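Local coordinates for DPS family protein (Vibrio cholerae O1 biovar El Tor, PDB 3IQ1) that probably oxidises ferrous iron and stores the ferric product inside a hollow twelve-subunit shell, at the interface of chains A and B. Residues are numbered along the deposited sequence; one frame, centred on the assembly and turned at random. Chains: chain A/B, DPS family protein.

Contact 1 and contact 2 are neighbouring patches of one two-fold interface, the centres of their C-alpha atoms about 13 Å apart. A:Tyr88, on helix 85-91, belongs to both: its ring flank reaches contact 1 and its hydroxyl end reaches contact 2. In contact 1 the two copies of helix 85-91 meet each other around paired phenylalanines. Contact 2 sets the loop before that helix, with helices 13-43 and 49-76, against helix 13-43 of the partner. The phenylalanine stack lies at the axis; the contacts around it recur with the chains exchanged. Together they probably help hold this subunit pair within the deposited dodecamer.

Contact 1: the interface of chains A and B. Residues chain A 85-86, 88-89, 96; chain B 84-86, 89.
A:Phe85 and B:Phe85 lay their rings face against face where the two copies of helix 85-91 meet across the two-fold. The planes are only 11° apart and the ring centroids 4.1 Å, yet the two side chains cross at about a right angle, and the rings overlap mainly through their CD1-CE1 sides. CD1 of A:Phe85 lies over the centre of the B:Phe85 ring, while CD1 of B:Phe85 is displaced toward the rim of the other. CE1 of A:Phe85 comes to 3.3 Å from CE1 of B:Phe85, a tight stack. Each CG stands beside its own backbone N, anti to the carbonyl carbon, the same torsion in both chains, as the two-fold requires. Leucines close the flanks: CD1 of B:Leu89 rests 3.8 Å from CB of A:Phe85, and A:Leu89 repeats this against B:Phe85 with its own CD1 branch. Further along, the CD2 flank of A:Tyr88 touches CE2 of B:Phe85.

The polar half of the patch is a carboxylate set at the start of a helix. A:Glu96, extended beyond CG, grips B:Ser86 with both oxygens. The serine hydroxyl OG donates to OE1 at 2.8 Å, and the backbone N of B:Ser86 donates to OE2 at 3.0 Å, with 162° at the hydrogen. Both bonds use syn lone pairs, those on the side of the other oxygen, so the carboxylate meets the serine as a fork and is restrained from turning. The OG is placed for this by a chi1 of 62°, between the backbone N and the carbonyl carbon. CB of B:Ser84 packs alongside the same carboxylate. Because helix 85-91 of chain B begins here, its dipole may favour a negatively charged A:Glu96. Water 1 adds a bridge: it lies 2.8 Å from OE2 of A:Glu96 and 2.8 Å from the backbone N of B:Phe85, nearly straight at the amide hydrogen.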
# COMPACT_ATOMS: atom_id res chain seq x y z
N PHE A 85 -33.68 0.71 -19.47
CA PHE A 85 -34.69 0.98 -18.44
C PHE A 85 -36.10 0.51 -18.85
O PHE A 85 -36.82 -0.10 -18.09
CB PHE A 85 -34.78 2.49 -18.19
CG PHE A 85 -33.54 3.14 -17.57
CD1 PHE A 85 -32.55 2.40 -16.91
CD2 PHE A 85 -33.42 4.50 -17.56
CE1 PHE A 85 -31.44 3.01 -16.32
CE2 PHE A 85 -32.35 5.09 -16.95
CZ PHE A 85 -31.35 4.36 -16.34
N SER A 86 -36.49 0.76 -20.10
CA SER A 86 -37.82 0.39 -20.52
C SER A 86 -37.98 -1.13 -20.52
O SER A 86 -39.02 -1.59 -20.12
CB SER A 86 -38.18 1.00 -21.85
OG SER A 86 -37.31 0.55 -22.85
N TYR A 88 -36.26 -3.24 -18.55
CA TYR A 88 -36.32 -3.64 -17.15
C TYR A 88 -37.68 -3.40 -16.50
O TYR A 88 -38.14 -4.21 -15.72
CB TYR A 88 -35.24 -2.92 -16.32
CG TYR A 88 -33.82 -3.16 -16.75
CD1 TYR A 88 -33.41 -4.41 -17.15
CD2 TYR A 88 -32.90 -2.14 -16.74
CE1 TYR A 88 -32.10 -4.68 -17.53
CE2 TYR A 88 -31.57 -2.39 -17.12
CZ TYR A 88 -31.19 -3.66 -17.53
OH TYR A 88 -29.88 -3.86 -17.88
N LEU A 89 -38.29 -2.25 -16.78
CA LEU A 89 -39.56 -1.91 -16.16
C LEU A 89 -40.66 -2.87 -16.61
O LEU A 89 -41.55 -3.22 -15.83
CB LEU A 89 -39.95 -0.48 -16.44
CG LEU A 89 -39.18 0.61 -15.68
CD1 LEU A 89 -39.60 2.03 -16.26
CD2 LEU A 89 -39.47 0.49 -14.16
N GLU A 96 -40.97 0.10 -8.58
CA GLU A 96 -40.24 1.35 -8.27
C GLU A 96 -40.69 1.88 -6.90
O GLU A 96 -41.91 1.94 -6.61
CB GLU A 96 -40.46 2.39 -9.35
CG GLU A 96 -40.05 1.95 -10.76
CD GLU A 96 -40.14 3.07 -11.73
OE1 GLU A 96 -41.27 3.59 -11.86
OE2 GLU A 96 -39.14 3.41 -12.35
N SER B 84 -36.10 7.42 -10.31
CA SER B 84 -36.79 6.25 -10.87
C SER B 84 -36.53 6.23 -12.36
O SER B 84 -36.43 7.31 -12.99
CB SER B 84 -38.29 6.29 -10.63
OG SER B 84 -38.93 7.43 -11.21
N PHE B 85 -36.40 5.02 -12.92
CA PHE B 85 -36.29 4.83 -14.36
C PHE B 85 -37.44 5.51 -15.09
O PHE B 85 -37.24 6.15 -16.11
CB PHE B 85 -36.34 3.32 -14.69
CG PHE B 85 -35.12 2.49 -14.20
CD1 PHE B 85 -33.90 3.06 -13.79
CD2 PHE B 85 -35.21 1.10 -14.20
CE1 PHE B 85 -32.84 2.30 -13.40
CE2 PHE B 85 -34.12 0.32 -13.78
CZ PHE B 85 -32.93 0.92 -13.40
N SER B 86 -38.66 5.38 -14.58
CA SER B 86 -39.78 5.96 -15.32
C SER B 86 -39.69 7.48 -15.36
O SER B 86 -39.99 8.10 -16.38
CB SER B 86 -41.10 5.47 -14.75
OG SER B 86 -41.26 5.86 -13.43
N LEU B 89 -36.92 8.43 -17.95
CA LEU B 89 -37.33 8.21 -19.34
C LEU B 89 -38.28 9.32 -19.74
O LEU B 89 -38.34 9.70 -20.89
CB LEU B 89 -37.99 6.84 -19.51
CG LEU B 89 -37.06 5.60 -19.52
CD1 LEU B 89 -37.91 4.29 -19.48
CD2 LEU B 89 -36.07 5.65 -20.70
O HOH W 1 -36.65 2.80 -11.27

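Contact 2: the interface of chains A and B. Residues chain A 31, 71, 81-83, 88; chain B 35, 39, 42-43.
The phenol OH of A:Tyr88 meets chain B at the methyl CE of B:Met35, a selenomethionine, while polar groups of its own chain hold it. It donates to the carbonyl O of A:Met82 at 2.7 Å, approaching from above the carbonyl plane, and receives a weak bond from the amide NE2 of A:Gln31. CG of A:Gln31 also lies over one face of the tyrosine ring, toward the rim, and may help to fix its tilt. Against this braced tip B:Met35 comes end-on: its CG is anti to the backbone N (chi1 -170°) and the chain then bends twice, bringing the selenium 3.7 Å from CE2 of A:Tyr88.

This is a mainly apolar packing patch of the two-fold interface, where chain A receives helix 13-43 of chain B. B:Trp42, near the end of that helix, is held at a face and an edge. The methyl CB of A:Ala71, from helix 49-76, sits over one indole face, 3.5 Å from the centroid of each ring, a close CH-pi contact above the fused bond. CB of A:His83 meets the indole edge in plane, near CZ3, and the hydroxyl of A:Tyr88 also approaches CZ3.

The imidazole of A:His83 is anchored within its own chain: ND1 donates to the carbonyl O of A:Pro81 at 2.8 Å, nearly in the ring plane. That bond helps fix the ring's rotation and turns one face toward B:Asn43, whose amide plane is inclined 66° to it. Although the side-chain oxygen OD1 of B:Asn43 is 3.2 Å from NE2 of A:His83, it sits over the ring centre, away from the direction of an in-plane N-H.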
# COMPACT_ATOMS: atom_id res chain seq x y z
N GLN A 31 -31.96 -4.46 -11.33
CA GLN A 31 -31.78 -3.09 -11.81
C GLN A 31 -32.79 -2.13 -11.14
O GLN A 31 -32.39 -1.08 -10.60
CB GLN A 31 -31.91 -3.07 -13.34
CG GLN A 31 -30.71 -3.64 -14.09
CD GLN A 31 -29.56 -2.66 -14.20
OE1 GLN A 31 -29.39 -1.83 -13.33
NE2 GLN A 31 -28.76 -2.76 -15.26
N ALA A 71 -25.18 -9.92 -16.26
CA ALA A 71 -25.21 -9.61 -17.65
C ALA A 71 -24.18 -10.47 -18.38
O ALA A 71 -24.43 -10.96 -19.50
CB ALA A 71 -24.92 -8.11 -17.88
N PRO A 81 -28.33 -9.80 -22.93
CA PRO A 81 -28.76 -9.23 -21.67
C PRO A 81 -29.64 -8.01 -21.94
O PRO A 81 -29.29 -7.16 -22.76
CB PRO A 81 -27.45 -8.81 -20.99
CG PRO A 81 -26.50 -8.61 -22.10
CD PRO A 81 -26.93 -9.49 -23.24
N MSE A 82 -30.75 -7.91 -21.24
CA MSE A 82 -31.56 -6.71 -21.31
C MSE A 82 -30.67 -5.54 -20.85
O MSE A 82 -29.89 -5.67 -19.92
CB MSE A 82 -32.80 -6.85 -20.41
CG MSE A 82 -34.02 -7.23 -21.13
SE MSE A 82 -35.51 -7.14 -19.84
CE MSE A 82 -35.03 -8.59 -18.85
N HIS A 83 -30.83 -4.40 -21.50
CA HIS A 83 -29.93 -3.26 -21.29
C HIS A 83 -30.60 -1.91 -21.57
O HIS A 83 -29.98 -0.96 -22.07
CB HIS A 83 -28.58 -3.41 -22.03
CG HIS A 83 -28.70 -3.56 -23.52
ND1 HIS A 83 -29.10 -4.74 -24.12
CD2 HIS A 83 -28.43 -2.69 -24.53
CE1 HIS A 83 -29.04 -4.60 -25.44
NE2 HIS A 83 -28.65 -3.36 -25.71
N TYR A 88 -36.26 -3.24 -18.55
CA TYR A 88 -36.32 -3.64 -17.15
C TYR A 88 -37.68 -3.40 -16.50
O TYR A 88 -38.14 -4.21 -15.72
CB TYR A 88 -35.24 -2.92 -16.32
CG TYR A 88 -33.82 -3.16 -16.75
CD1 TYR A 88 -33.41 -4.41 -17.15
CD2 TYR A 88 -32.90 -2.14 -16.74
CE1 TYR A 88 -32.10 -4.68 -17.53
CE2 TYR A 88 -31.57 -2.39 -17.12
CZ TYR A 88 -31.19 -3.66 -17.53
OH TYR A 88 -29.88 -3.86 -17.88
N MSE B 35 -26.79 4.04 -18.92
CA MSE B 35 -27.38 2.73 -19.28
C MSE B 35 -26.94 2.34 -20.67
O MSE B 35 -26.54 1.21 -20.88
CB MSE B 35 -28.90 2.83 -19.27
CG MSE B 35 -29.63 1.52 -19.38
SE MSE B 35 -29.19 0.27 -17.88
CE MSE B 35 -28.03 -0.78 -18.67
N GLY B 39 -24.56 -0.91 -21.81
CA GLY B 39 -24.85 -1.70 -22.97
C GLY B 39 -23.69 -1.79 -23.97
O GLY B 39 -23.38 -2.85 -24.50
N TRP B 42 -21.20 -4.23 -22.48
CA TRP B 42 -21.63 -5.61 -22.50
C TRP B 42 -21.64 -6.19 -23.91
O TRP B 42 -21.26 -7.36 -24.11
CB TRP B 42 -23.04 -5.77 -21.90
CG TRP B 42 -23.11 -5.60 -20.43
CD1 TRP B 42 -22.10 -5.84 -19.51
CD2 TRP B 42 -24.23 -5.14 -19.69
NE1 TRP B 42 -22.53 -5.51 -18.26
CE2 TRP B 42 -23.83 -5.09 -18.33
CE3 TRP B 42 -25.50 -4.72 -20.03
CZ2 TRP B 42 -24.70 -4.71 -17.33
CZ3 TRP B 42 -26.37 -4.30 -19.03
CH2 TRP B 42 -25.95 -4.29 -17.69
N ASN B 43 -22.04 -5.38 -24.89
CA ASN B 43 -22.38 -5.90 -26.22
C ASN B 43 -21.29 -5.80 -27.32
O ASN B 43 -21.48 -6.26 -28.42
CB ASN B 43 -23.67 -5.24 -26.70
CG ASN B 43 -24.89 -5.57 -25.79
OD1 ASN B 43 -25.76 -4.70 -25.54
ND2 ASN B 43 -24.94 -6.81 -25.28